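Local coordinates for pentatricopeptide repeat-containing protein 10, chloroplastic (Zea mays, PDB 4M59) that binds specific sequences in chloroplast atpH and psaJ intergenic RNA through pentatricopeptide repeats, shielding the transcripts from exonucleases and so stabilising them, at residues 315-321 against 348-354; 355-359 against 374-378; 439-443 against 463-467. The protein carries 4 engineered substitutions. All blocks are in the same frame, centred on the assembly; numbering follows the deposited sequence.

Contact 1: residues 315-321 against 348-354; sequences PNVNTYN and CTPNRVT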
ATOM      1  N   PRO A 315      25.681 -15.867   7.847  1.00 89.94           N
ATOM      2  CA  PRO A 315      24.295 -15.525   8.200  1.00 89.57           C
ATOM      3  C   PRO A 315      23.499 -16.720   8.731  1.00 89.46           C
ATOM      4  O   PRO A 315      23.711 -17.844   8.276  1.00 89.34           O
ATOM      5  CB  PRO A 315      23.707 -15.052   6.872  1.00 89.07           C
ATOM      6  CG  PRO A 315      24.499 -15.771   5.836  1.00 89.01           C
ATOM      7  CD  PRO A 315      25.892 -15.879   6.389  1.00 89.68           C
ATOM      8  N   ASN A 316      22.592 -16.476   9.677  1.00 76.26           N
ATOM      9  CA  ASN A 316      21.747 -17.535  10.208  1.00 77.06           C
ATOM     10  C   ASN A 316      20.395 -17.583   9.503  1.00 78.37           C
ATOM     11  O   ASN A 316      20.266 -17.121   8.370  1.00 78.31           O
ATOM     12  CB  ASN A 316      21.548 -17.359  11.714  1.00 77.09           C
ATOM     13  CG  ASN A 316      21.246 -15.929  12.096  1.00 77.92           C
ATOM     14  OD1 ASN A 316      21.176 -15.046  11.241  1.00 77.69           O
ATOM     15  ND2 ASN A 316      21.057 -15.689  13.387  1.00 79.07           N
ATOM     16  N   VAL A 317      19.391 -18.136  10.175  1.00 62.22           N
ATOM     17  CA  VAL A 317      18.077 -18.283   9.579  1.00 63.32           C
ATOM     18  C   VAL A 317      17.317 -16.983   9.587  1.00 64.07           C
ATOM     19  O   VAL A 317      16.538 -16.715   8.694  1.00 64.28           O
ATOM     20  CB  VAL A 317      17.252 -19.298  10.325  1.00 70.71           C
ATOM     21  CG1 VAL A 317      16.170 -19.809   9.439  1.00 71.33           C
ATOM     22  CG2 VAL A 317      18.114 -20.431  10.757  1.00 69.94           C
ATOM     23  N   ASN A 318      17.540 -16.179  10.611  1.00 69.99           N
ATOM     24  CA  ASN A 318      16.860 -14.912  10.724  1.00 70.49           C
ATOM     25  C   ASN A 318      17.329 -13.979   9.654  1.00 69.67           C
ATOM     26  O   ASN A 318      16.555 -13.221   9.098  1.00 69.94           O
ATOM     27  CB  ASN A 318      17.139 -14.289  12.073  1.00 69.06           C
ATOM     28  CG  ASN A 318      16.970 -15.256  13.194  1.00 70.22           C
ATOM     29  OD1 ASN A 318      16.384 -16.318  13.022  1.00 70.84           O
ATOM     30  ND2 ASN A 318      17.473 -14.905  14.360  1.00 70.78           N
ATOM     31  N   THR A 319      18.618 -14.037   9.374  1.00 63.50           N
ATOM     32  CA  THR A 319      19.208 -13.235   8.324  1.00 63.16           C
ATOM     33  C   THR A 319      18.698 -13.675   6.959  1.00 63.22           C
ATOM     34  O   THR A 319      18.358 -12.861   6.119  1.00 63.43           O
ATOM     35  CB  THR A 319      20.723 -13.358   8.355  1.00 69.32           C
ATOM     36  OG1 THR A 319      21.184 -13.178   9.691  1.00 68.97           O
ATOM     37  CG2 THR A 319      21.341 -12.323   7.481  1.00 69.23           C
ATOM     38  N   TYR A 320      18.633 -14.981   6.753  1.00 66.54           N
ATOM     39  CA  TYR A 320      18.157 -15.526   5.501  1.00 66.27           C
ATOM     40  C   TYR A 320      16.691 -15.226   5.262  1.00 66.96           C
ATOM     41  O   TYR A 320      16.327 -14.828   4.173  1.00 66.99           O
ATOM     42  CB  TYR A 320      18.410 -17.027   5.451  1.00 68.31           C
ATOM     43  CG  TYR A 320      19.718 -17.437   4.818  1.00 66.61           C
ATOM     44  CD1 TYR A 320      19.921 -17.303   3.465  1.00 66.13           C
ATOM     45  CD2 TYR A 320      20.732 -17.994   5.562  1.00 65.55           C
ATOM     46  CE1 TYR A 320      21.095 -17.685   2.880  1.00 64.89           C
ATOM     47  CE2 TYR A 320      21.907 -18.374   4.984  1.00 63.92           C
ATOM     48  CZ  TYR A 320      22.080 -18.215   3.644  1.00 63.69           C
ATOM     49  OH  TYR A 320      23.249 -18.594   3.049  1.00 63.40           O
ATOM     50  N   ASN A 321      15.847 -15.421   6.270  1.00 59.00           N
ATOM     51  CA  ASN A 321      14.428 -15.130   6.125  1.00 59.59           C
ATOM     52  C   ASN A 321      14.215 -13.692   5.750  1.00 59.71           C
ATOM     53  O   ASN A 321      13.315 -13.358   5.004  1.00 60.01           O
ATOM     54  CB  ASN A 321      13.680 -15.366   7.424  1.00 57.89           C
ATOM     55  CG  ASN A 321      13.842 -16.741   7.942  1.00 58.30           C
ATOM     56  OD1 ASN A 321      13.694 -16.988   9.123  1.00 59.21           O
ATOM     57  ND2 ASN A 321      14.140 -17.662   7.051  1.00 57.79           N
ATOM     58  N   CYS A 348      22.375 -23.780   7.380  1.00107.41           N
ATOM     59  CA  CYS A 348      21.241 -23.062   7.929  1.00107.20           C
ATOM     60  C   CYS A 348      19.948 -23.774   7.628  1.00107.40           C
ATOM     61  O   CYS A 348      19.466 -23.755   6.509  1.00107.28           O
ATOM     62  CB  CYS A 348      21.189 -21.635   7.403  1.00126.99           C
ATOM     63  SG  CYS A 348      22.527 -20.614   7.986  1.00127.21           S
ATOM     64  N   THR A 349      19.387 -24.407   8.643  1.00 68.57           N
ATOM     65  CA  THR A 349      18.171 -25.155   8.474  1.00 69.90           C
ATOM     66  C   THR A 349      16.974 -24.276   8.719  1.00 72.33           C
ATOM     67  O   THR A 349      16.888 -23.615   9.738  1.00 73.50           O
ATOM     68  CB  THR A 349      18.132 -26.333   9.413  1.00 77.74           C
ATOM     69  OG1 THR A 349      18.663 -25.940  10.673  1.00 78.37           O
ATOM     70  CG2 THR A 349      18.992 -27.428   8.868  1.00 76.31           C
ATOM     71  N   PRO A 350      16.046 -24.267   7.770  1.00 65.25           N
ATOM     72  CA  PRO A 350      14.854 -23.447   7.758  1.00 67.18           C
ATOM     73  C   PRO A 350      13.996 -23.664   8.973  1.00 69.13           C
ATOM     74  O   PRO A 350      14.097 -24.679   9.634  1.00 69.61           O
ATOM     75  CB  PRO A 350      14.118 -23.957   6.534  1.00 67.02           C
ATOM     76  CG  PRO A 350      15.150 -24.399   5.659  1.00 64.64           C
ATOM     77  CD  PRO A 350      16.154 -25.042   6.531  1.00 63.55           C
ATOM     78  N   ASN A 351      13.153 -22.691   9.252  1.00 64.96           N
ATOM     79  CA  ASN A 351      12.223 -22.787  10.340  1.00 67.28           C
ATOM     80  C   ASN A 351      10.842 -22.498   9.825  1.00 68.23           C
ATOM     81  O   ASN A 351      10.657 -22.296   8.646  1.00 66.99           O
ATOM     82  CB  ASN A 351      12.602 -21.809  11.441  1.00 69.48           C
ATOM     83  CG  ASN A 351      12.977 -20.454  10.916  1.00 67.87           C
ATOM     84  OD1 ASN A 351      13.525 -19.632  11.635  1.00 67.72           O
ATOM     85  ND2 ASN A 351      12.693 -20.215   9.654  1.00 66.77           N
ATOM     86  N   ARG A 352       9.863 -22.491  10.726  1.00 81.14           N
ATOM     87  CA  ARG A 352       8.471 -22.261  10.356  1.00 82.04           C
ATOM     88  C   ARG A 352       8.288 -20.881   9.744  1.00 80.22           C
ATOM     89  O   ARG A 352       7.279 -20.594   9.103  1.00 79.96           O
ATOM     90  CB  ARG A 352       7.560 -22.409  11.578  1.00 85.22           C
ATOM     91  CG  ARG A 352       7.921 -23.570  12.487  1.00 87.39           C
ATOM     92  CD  ARG A 352       8.538 -23.086  13.791  1.00 88.12           C
ATOM     93  NE  ARG A 352       7.652 -23.301  14.931  1.00 90.92           N
ATOM     94  CZ  ARG A 352       8.041 -23.243  16.201  1.00 92.13           C
ATOM     95  NH1 ARG A 352       9.303 -22.975  16.499  1.00 91.08           N
ATOM     96  NH2 ARG A 352       7.163 -23.451  17.174  1.00 93.92           N
ATOM     97  N   VAL A 353       9.282 -20.028   9.957  1.00 57.05           N
ATOM     98  CA  VAL A 353       9.255 -18.663   9.483  1.00 55.49           C
ATOM     99  C   VAL A 353       9.807 -18.627   8.091  1.00 53.83           C
ATOM    100  O   VAL A 353       9.353 -17.877   7.255  1.00 52.96           O
ATOM    101  CB  VAL A 353      10.138 -17.792  10.347  1.00 58.48           C
ATOM    102  CG1 VAL A 353       9.981 -16.357   9.956  1.00 57.25           C
ATOM    103  CG2 VAL A 353       9.787 -17.982  11.795  1.00 60.28           C
ATOM    104  N   THR A 354      10.809 -19.459   7.868  1.00 56.45           N
ATOM    105  CA  THR A 354      11.420 -19.587   6.571  1.00 54.98           C
ATOM    106  C   THR A 354      10.404 -20.061   5.572  1.00 55.09           C
ATOM    107  O   THR A 354      10.238 -19.461   4.537  1.00 54.23           O
ATOM    108  CB  THR A 354      12.566 -20.562   6.627  1.00 58.42           C
ATOM    109  OG1 THR A 354      13.575 -20.041   7.489  1.00 58.14           O
ATOM    110  CG2 THR A 354      13.147 -20.752   5.272  1.00 57.00           C
TER
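The Tyr-320 ring meets Cys-348 at its edge and not over a face: SG sits 5.0 Å from the ring centroid and 74° off the ring normal, a Cys sulfur-aromatic contact made through CE2. The same sulfur lies 3.0 Å from Pro-315 O, in the turn that leads into helix 317-328. Asn-316 is the N-cap of that helix, its OD1 taking a weak bond from Thr-319 N. Val-317 points at the other segment; with CG1 anti to the backbone N (chi1 -158°), CG2 reaches Thr-349 O at 3.6 Å and CG1 faces Pro-350 CA at 4.2 Å. Farther along, Asn-321 crosses Thr-354 at about a right angle; its ND2 donates to Thr-354 OG1, but the modelled 2.5 Å is implausibly short and leaves the bond's geometry doubtful. Replacing Asn-321 by an alanine would probably open a gap beside Thr-354 and Val-353, whose CB is 3.8 Å from Asn-321 OD1, and lose whatever bond the amide makes to the hydroxyl. Helices 317-328 and 352-359 begin at successive predicted repeat boundaries, 7/8 and 8/9, and lie side by side in the repeat-to-repeat stacking of a pentatricopeptide array. Tyr-320 packs on Met-339 and Met-343 of helix 333-346 and meets Phe-305 of helix 298-310 edge-to-face.

Contact 2: residues 355-359 against 374-378; sequences WNTML and VLEGM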
ATOM      1  N   TRP A 355       9.694 -21.127   5.900  1.00 54.97           N
ATOM      2  CA  TRP A 355       8.702 -21.670   4.997  1.00 55.20           C
ATOM      3  C   TRP A 355       7.562 -20.713   4.729  1.00 55.27           C
ATOM      4  O   TRP A 355       7.123 -20.564   3.603  1.00 54.54           O
ATOM      5  CB  TRP A 355       8.147 -22.966   5.548  1.00 56.80           C
ATOM      6  CG  TRP A 355       9.174 -23.976   5.747  1.00 56.46           C
ATOM      7  CD1 TRP A 355       9.507 -24.563   6.904  1.00 57.60           C
ATOM      8  CD2 TRP A 355      10.029 -24.521   4.755  1.00 54.73           C
ATOM      9  NE1 TRP A 355      10.516 -25.450   6.707  1.00 56.52           N
ATOM     10  CE2 TRP A 355      10.849 -25.443   5.385  1.00 54.84           C
ATOM     11  CE3 TRP A 355      10.175 -24.322   3.391  1.00 53.08           C
ATOM     12  CZ2 TRP A 355      11.803 -26.160   4.707  1.00 52.99           C
ATOM     13  CZ3 TRP A 355      11.118 -25.032   2.725  1.00 51.45           C
ATOM     14  CH2 TRP A 355      11.919 -25.938   3.375  1.00 51.14           C
ATOM     15  N   ASN A 356       7.053 -20.110   5.797  1.00 79.42           N
ATOM     16  CA  ASN A 356       5.923 -19.198   5.699  1.00 79.11           C
ATOM     17  C   ASN A 356       6.287 -17.986   4.860  1.00 77.50           C
ATOM     18  O   ASN A 356       5.459 -17.446   4.128  1.00 76.96           O
ATOM     19  CB  ASN A 356       5.465 -18.757   7.089  1.00 98.60           C
ATOM     20  CG  ASN A 356       3.962 -18.577   7.179  1.00 98.80           C
ATOM     21  OD1 ASN A 356       3.385 -17.730   6.497  1.00 97.55           O
ATOM     22  ND2 ASN A 356       3.323 -19.376   8.023  1.00100.55           N
ATOM     23  N   THR A 357       7.541 -17.562   4.975  1.00 55.85           N
ATOM     24  CA  THR A 357       8.041 -16.467   4.197  1.00 54.90           C
ATOM     25  C   THR A 357       8.021 -16.913   2.756  1.00 54.48           C
ATOM     26  O   THR A 357       7.621 -16.170   1.879  1.00 54.30           O
ATOM     27  CB  THR A 357       9.453 -16.108   4.640  1.00 53.86           C
ATOM     28  OG1 THR A 357       9.439 -15.764   6.024  1.00 54.38           O
ATOM     29  CG2 THR A 357       9.964 -14.943   3.886  1.00 53.41           C
ATOM     30  N   MET A 358       8.442 -18.150   2.517  1.00 59.16           N
ATOM     31  CA  MET A 358       8.515 -18.674   1.158  1.00 58.73           C
ATOM     32  C   MET A 358       7.148 -18.820   0.495  1.00 59.01           C
ATOM     33  O   MET A 358       7.048 -18.805  -0.728  1.00 58.72           O
ATOM     34  CB  MET A 358       9.263 -20.008   1.138  1.00 63.93           C
ATOM     35  CG  MET A 358      10.677 -19.925   1.685  1.00 63.35           C
ATOM     36  SD  MET A 358      11.937 -20.312   0.456  1.00 62.14           S
ATOM     37  CE  MET A 358      11.305 -19.449  -0.977  1.00 62.53           C
ATOM     38  N   LEU A 359       6.092 -18.961   1.294  1.00 64.95           N
ATOM     39  CA  LEU A 359       4.766 -19.150   0.736  1.00 65.17           C
ATOM     40  C   LEU A 359       3.935 -17.884   0.786  1.00 64.93           C
ATOM     41  O   LEU A 359       2.793 -17.862   0.347  1.00 65.08           O
ATOM     42  CB  LEU A 359       4.034 -20.250   1.479  1.00 63.12           C
ATOM     43  CG  LEU A 359       4.763 -21.568   1.593  1.00 63.81           C
ATOM     44  CD1 LEU A 359       3.967 -22.457   2.468  1.00 65.76           C
ATOM     45  CD2 LEU A 359       4.909 -22.162   0.241  1.00 63.12           C
ATOM     46  N   VAL A 374       8.491 -25.808  -3.054  1.00 46.19           N
ATOM     47  CA  VAL A 374       8.715 -25.468  -1.665  1.00 46.64           C
ATOM     48  C   VAL A 374       8.159 -26.543  -0.779  1.00 47.52           C
ATOM     49  O   VAL A 374       8.806 -27.005   0.144  1.00 47.44           O
ATOM     50  CB  VAL A 374       7.998 -24.178  -1.304  1.00 47.58           C
ATOM     51  CG1 VAL A 374       8.050 -23.953   0.163  1.00 48.41           C
ATOM     52  CG2 VAL A 374       8.610 -23.023  -2.014  1.00 46.90           C
ATOM     53  N   LEU A 375       6.941 -26.943  -1.078  1.00 52.97           N
ATOM     54  CA  LEU A 375       6.266 -27.993  -0.361  1.00 54.22           C
ATOM     55  C   LEU A 375       7.030 -29.297  -0.458  1.00 52.83           C
ATOM     56  O   LEU A 375       7.025 -30.101   0.449  1.00 53.51           O
ATOM     57  CB  LEU A 375       4.882 -28.140  -0.950  1.00 53.21           C
ATOM     58  CG  LEU A 375       3.949 -29.242  -0.497  1.00 54.72           C
ATOM     59  CD1 LEU A 375       3.859 -29.271   0.983  1.00 56.60           C
ATOM     60  CD2 LEU A 375       2.613 -28.937  -1.088  1.00 55.96           C
ATOM     61  N   GLU A 376       7.704 -29.481  -1.580  1.00 61.49           N
ATOM     62  CA  GLU A 376       8.549 -30.635  -1.801  1.00 59.71           C
ATOM     63  C   GLU A 376       9.689 -30.637  -0.809  1.00 59.01           C
ATOM     64  O   GLU A 376      10.200 -31.679  -0.436  1.00 57.97           O
ATOM     65  CB  GLU A 376       9.101 -30.584  -3.215  1.00 70.76           C
ATOM     66  CG  GLU A 376       9.565 -31.898  -3.777  1.00 69.21           C
ATOM     67  CD  GLU A 376      10.375 -31.715  -5.029  1.00 68.30           C
ATOM     68  OE1 GLU A 376      11.585 -31.444  -4.918  1.00 67.39           O
ATOM     69  OE2 GLU A 376       9.803 -31.828  -6.125  1.00 68.71           O
ATOM     70  N   GLY A 377      10.084 -29.446  -0.384  1.00 59.86           N
ATOM     71  CA  GLY A 377      11.140 -29.284   0.590  1.00 59.41           C
ATOM     72  C   GLY A 377      10.640 -29.309   2.012  1.00 61.51           C
ATOM     73  O   GLY A 377      11.365 -29.669   2.919  1.00 61.30           O
ATOM     74  N   MET A 378       9.397 -28.915   2.213  1.00 67.95           N
ATOM     75  CA  MET A 378       8.802 -28.994   3.528  1.00 70.64           C
ATOM     76  C   MET A 378       8.652 -30.449   3.889  1.00 70.85           C
ATOM     77  O   MET A 378       8.906 -30.851   5.011  1.00 71.77           O
ATOM     78  CB  MET A 378       7.448 -28.300   3.551  1.00 75.89           C
ATOM     79  CG  MET A 378       7.528 -26.823   3.273  1.00 75.23           C
ATOM     80  SD  MET A 378       5.972 -25.978   3.049  1.00 76.62           S
ATOM     81  CE  MET A 378       5.392 -25.933   4.719  1.00 79.39           C
TER
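Val-374 O is held by two backbone donors, Gly-377 N at 2.8 Å and Met-378 N at 2.9 Å, an i+3 and an i+4 bond sharing one acceptor within the turn that faces Trp-355. No hydrogen bond spans the two segments, and the contact is apolar. Met-378 lays its CG over one face of the indole, 3.9 Å from the centroid of the six-membered ring and 22° off its normal, a CH-pi contact displaced toward the rim. The bend at chi3 (74°) turns CE back to Trp-355 CB, while SD makes an oblique Met-aromatic approach to the five-membered ring. The axes of the two short segments run antiparallel at 165° and 10.9 Å apart, the helical hairpin of a pentatricopeptide repeat, here predicted repeat 9. Gly-377 brings its carbonyl to the ring obliquely, O lying 3.8 Å from Trp-355 CH2. CG1 of Val-374 touches both Leu-359 CD2, at 3.6 Å, and Trp-355 CE3, at 3.9 Å. Leu-359 sends its other branch against Met-378, CD1 and SD meeting tip to tip at 4.1 Å. Leu-340 of helix 333-346 packs on Trp-355 and Met-358, and Leu-393 of helix 387-400 packs on Leu-359.

Contact 3: residues 439-443 against 463-467; sequences STAQS and LLQCY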
ATOM      1  N   SER A 439     -21.315 -23.288  -8.034  1.00 80.49           N
ATOM      2  CA  SER A 439     -22.050 -24.442  -7.596  1.00 79.12           C
ATOM      3  C   SER A 439     -21.273 -25.107  -6.489  1.00 77.28           C
ATOM      4  O   SER A 439     -21.821 -25.525  -5.486  1.00 76.47           O
ATOM      5  CB  SER A 439     -22.264 -25.393  -8.759  1.00 78.70           C
ATOM      6  OG  SER A 439     -23.245 -26.361  -8.461  1.00 77.58           O
ATOM      7  N   THR A 440     -19.972 -25.178  -6.669  1.00 86.85           N
ATOM      8  CA  THR A 440     -19.144 -25.758  -5.646  1.00 85.24           C
ATOM      9  C   THR A 440     -19.028 -24.767  -4.519  1.00 84.75           C
ATOM     10  O   THR A 440     -18.880 -25.138  -3.366  1.00 83.77           O
ATOM     11  CB  THR A 440     -17.754 -26.058  -6.172  1.00 78.62           C
ATOM     12  OG1 THR A 440     -17.851 -26.562  -7.507  1.00 79.42           O
ATOM     13  CG2 THR A 440     -17.081 -27.075  -5.299  1.00 77.31           C
ATOM     14  N   ALA A 441     -19.099 -23.491  -4.862  1.00 75.95           N
ATOM     15  CA  ALA A 441     -18.935 -22.459  -3.867  1.00 75.24           C
ATOM     16  C   ALA A 441     -20.053 -22.546  -2.859  1.00 75.23           C
ATOM     17  O   ALA A 441     -19.848 -22.364  -1.666  1.00 74.13           O
ATOM     18  CB  ALA A 441     -18.926 -21.120  -4.517  1.00 67.55           C
ATOM     19  N   GLN A 442     -21.243 -22.836  -3.352  1.00 79.94           N
ATOM     20  CA  GLN A 442     -22.375 -23.045  -2.492  1.00 79.90           C
ATOM     21  C   GLN A 442     -22.059 -24.210  -1.612  1.00 78.83           C
ATOM     22  O   GLN A 442     -21.825 -24.049  -0.433  1.00 78.12           O
ATOM     23  CB  GLN A 442     -23.607 -23.363  -3.313  1.00 80.52           C
ATOM     24  CG  GLN A 442     -24.176 -22.181  -4.032  1.00 82.02           C
ATOM     25  CD  GLN A 442     -25.441 -22.510  -4.757  1.00 82.86           C
ATOM     26  OE1 GLN A 442     -25.758 -23.674  -4.971  1.00 82.24           O
ATOM     27  NE2 GLN A 442     -26.181 -21.490  -5.134  1.00 84.18           N
ATOM     28  N   SER A 443     -21.997 -25.390  -2.214  0.55 63.49           N
ATOM     29  CA  SER A 443     -21.767 -26.642  -1.501  0.55 62.92           C
ATOM     30  C   SER A 443     -20.749 -26.550  -0.375  0.55 62.20           C
ATOM     31  O   SER A 443     -20.746 -27.355   0.545  0.55 62.18           O
ATOM     32  CB  SER A 443     -21.327 -27.720  -2.478  0.55 58.26           C
ATOM     33  OG  SER A 443     -20.637 -28.751  -1.808  0.55 57.87           O
ATOM     34  N   LEU A 463     -17.860 -15.341  -2.718  1.00 79.97           N
ATOM     35  CA  LEU A 463     -19.041 -15.997  -3.227  1.00 81.51           C
ATOM     36  C   LEU A 463     -19.702 -15.090  -4.219  1.00 84.79           C
ATOM     37  O   LEU A 463     -20.257 -15.527  -5.208  1.00 86.60           O
ATOM     38  CB  LEU A 463     -20.006 -16.276  -2.089  1.00 85.82           C
ATOM     39  CG  LEU A 463     -21.260 -17.060  -2.446  1.00 86.85           C
ATOM     40  CD1 LEU A 463     -20.899 -18.481  -2.765  1.00 85.92           C
ATOM     41  CD2 LEU A 463     -22.259 -17.010  -1.319  1.00 86.28           C
ATOM     42  N   LEU A 464     -19.633 -13.805  -3.956  1.00 67.91           N
ATOM     43  CA  LEU A 464     -20.249 -12.863  -4.836  1.00 71.22           C
ATOM     44  C   LEU A 464     -19.514 -12.884  -6.142  1.00 73.37           C
ATOM     45  O   LEU A 464     -20.104 -13.054  -7.187  1.00 75.84           O
ATOM     46  CB  LEU A 464     -20.159 -11.493  -4.224  1.00 77.59           C
ATOM     47  CG  LEU A 464     -21.057 -10.452  -4.842  1.00 80.57           C
ATOM     48  CD1 LEU A 464     -22.437 -10.997  -4.940  1.00 80.71           C
ATOM     49  CD2 LEU A 464     -21.031  -9.272  -3.946  1.00 80.13           C
ATOM     50  N   GLN A 465     -18.206 -12.711  -6.065  1.00 85.20           N
ATOM     51  CA  GLN A 465     -17.376 -12.721  -7.247  1.00 87.06           C
ATOM     52  C   GLN A 465     -17.551 -14.036  -7.968  1.00 86.92           C
ATOM     53  O   GLN A 465     -17.560 -14.089  -9.189  1.00 89.89           O
ATOM     54  CB  GLN A 465     -15.915 -12.516  -6.861  1.00 90.64           C
ATOM     55  CG  GLN A 465     -15.585 -11.098  -6.471  1.00 91.75           C
ATOM     56  CD  GLN A 465     -14.135 -10.909  -6.081  1.00 89.00           C
ATOM     57  OE1 GLN A 465     -13.503 -11.807  -5.538  1.00 85.06           O
ATOM     58  NE2 GLN A 465     -13.602  -9.726  -6.349  1.00 91.09           N
ATOM     59  N   CYS A 466     -17.690 -15.098  -7.186  1.00 74.43           N
ATOM     60  CA  CYS A 466     -17.850 -16.442  -7.721  1.00 73.91           C
ATOM     61  C   CYS A 466     -19.070 -16.543  -8.627  1.00 77.17           C
ATOM     62  O   CYS A 466     -19.061 -17.281  -9.612  1.00 78.32           O
ATOM     63  CB  CYS A 466     -17.961 -17.456  -6.583  1.00 78.10           C
ATOM     64  SG  CYS A 466     -17.202 -19.059  -6.933  1.00 75.98           S
ATOM     65  N   TYR A 467     -20.122 -15.805  -8.289  1.00 71.75           N
ATOM     66  CA  TYR A 467     -21.349 -15.864  -9.066  1.00 73.84           C
ATOM     67  C   TYR A 467     -21.207 -15.005 -10.303  1.00 77.47           C
ATOM     68  O   TYR A 467     -21.869 -15.214 -11.302  1.00 78.89           O
ATOM     69  CB  TYR A 467     -22.531 -15.330  -8.252  1.00 80.76           C
ATOM     70  CG  TYR A 467     -23.139 -16.276  -7.242  1.00 77.94           C
ATOM     71  CD1 TYR A 467     -23.726 -17.456  -7.633  1.00 77.36           C
ATOM     72  CD2 TYR A 467     -23.172 -15.954  -5.902  1.00 76.05           C
ATOM     73  CE1 TYR A 467     -24.296 -18.305  -6.719  1.00 75.18           C
ATOM     74  CE2 TYR A 467     -23.744 -16.801  -4.978  1.00 73.99           C
ATOM     75  CZ  TYR A 467     -24.304 -17.973  -5.397  1.00 73.68           C
ATOM     76  OH  TYR A 467     -24.875 -18.824  -4.489  1.00 71.97           O
TER
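Gln-442 reaches over to Tyr-467 with an almost fully stretched side chain, which runs on straight beyond CG and carries the amide away from its own helix. Tyr-467 comes to meet it: CG stands anti to the carbonyl carbon (chi1 -80°), which takes OH across to Gln-442. NE2 then donates to Tyr-467 OH at 3.0 Å with an N-H...O angle of 168°. The hydroxyl lies in the amide plane, whereas NE2 stays near the plane of the phenol at its edge; amide and ring are nonetheless steeply inclined to each other. The Tyr-467 ring also meets that of Trp-438, which probably helps to fix its rotation. Deeper in, Ala-441 CB fits between two side chains of the other helix, with Cys-466 SG at 3.6 Å and Leu-463 CD1 at 3.7 Å. The bond that leaves the backbone of Leu-463 does not itself aim at the other helix; placing CG anti to the backbone N brings CD1 round to that methyl. Leu-429 of helix 422-435 packs on Ala-441, and Leu-432 on Cys-466. The axes of the two short segments lie 9.8 Å apart, with 153° between their directions. They belong to predicted repeats 11 and 12, so the contact is the repeat-to-repeat stacking of a pentatricopeptide superhelix, here about 4 Å from the bound RNA at the nearest atoms.

In the fold
Read from the N terminus, the three contacts lie in series, and none nests in or crosses another. Contact 1 closes a 26-residue loop, mostly helical, that holds helix 333-346 and ties the boundary of predicted repeats 7 and 8 to that of 8 and 9. Contact 2 follows directly on helix 352-359, which both contacts use, and closes a shorter, 14-residue loop within predicted repeat 9. The two touch where Pro-350 CB lies 3.7 Å from Trp-355 CZ2, so they adjoin there. Contact 3 closes a 19-residue loop between predicted repeats 11 and 12, about 18 Å from contact 2 at the nearest atoms, farther along the superhelix.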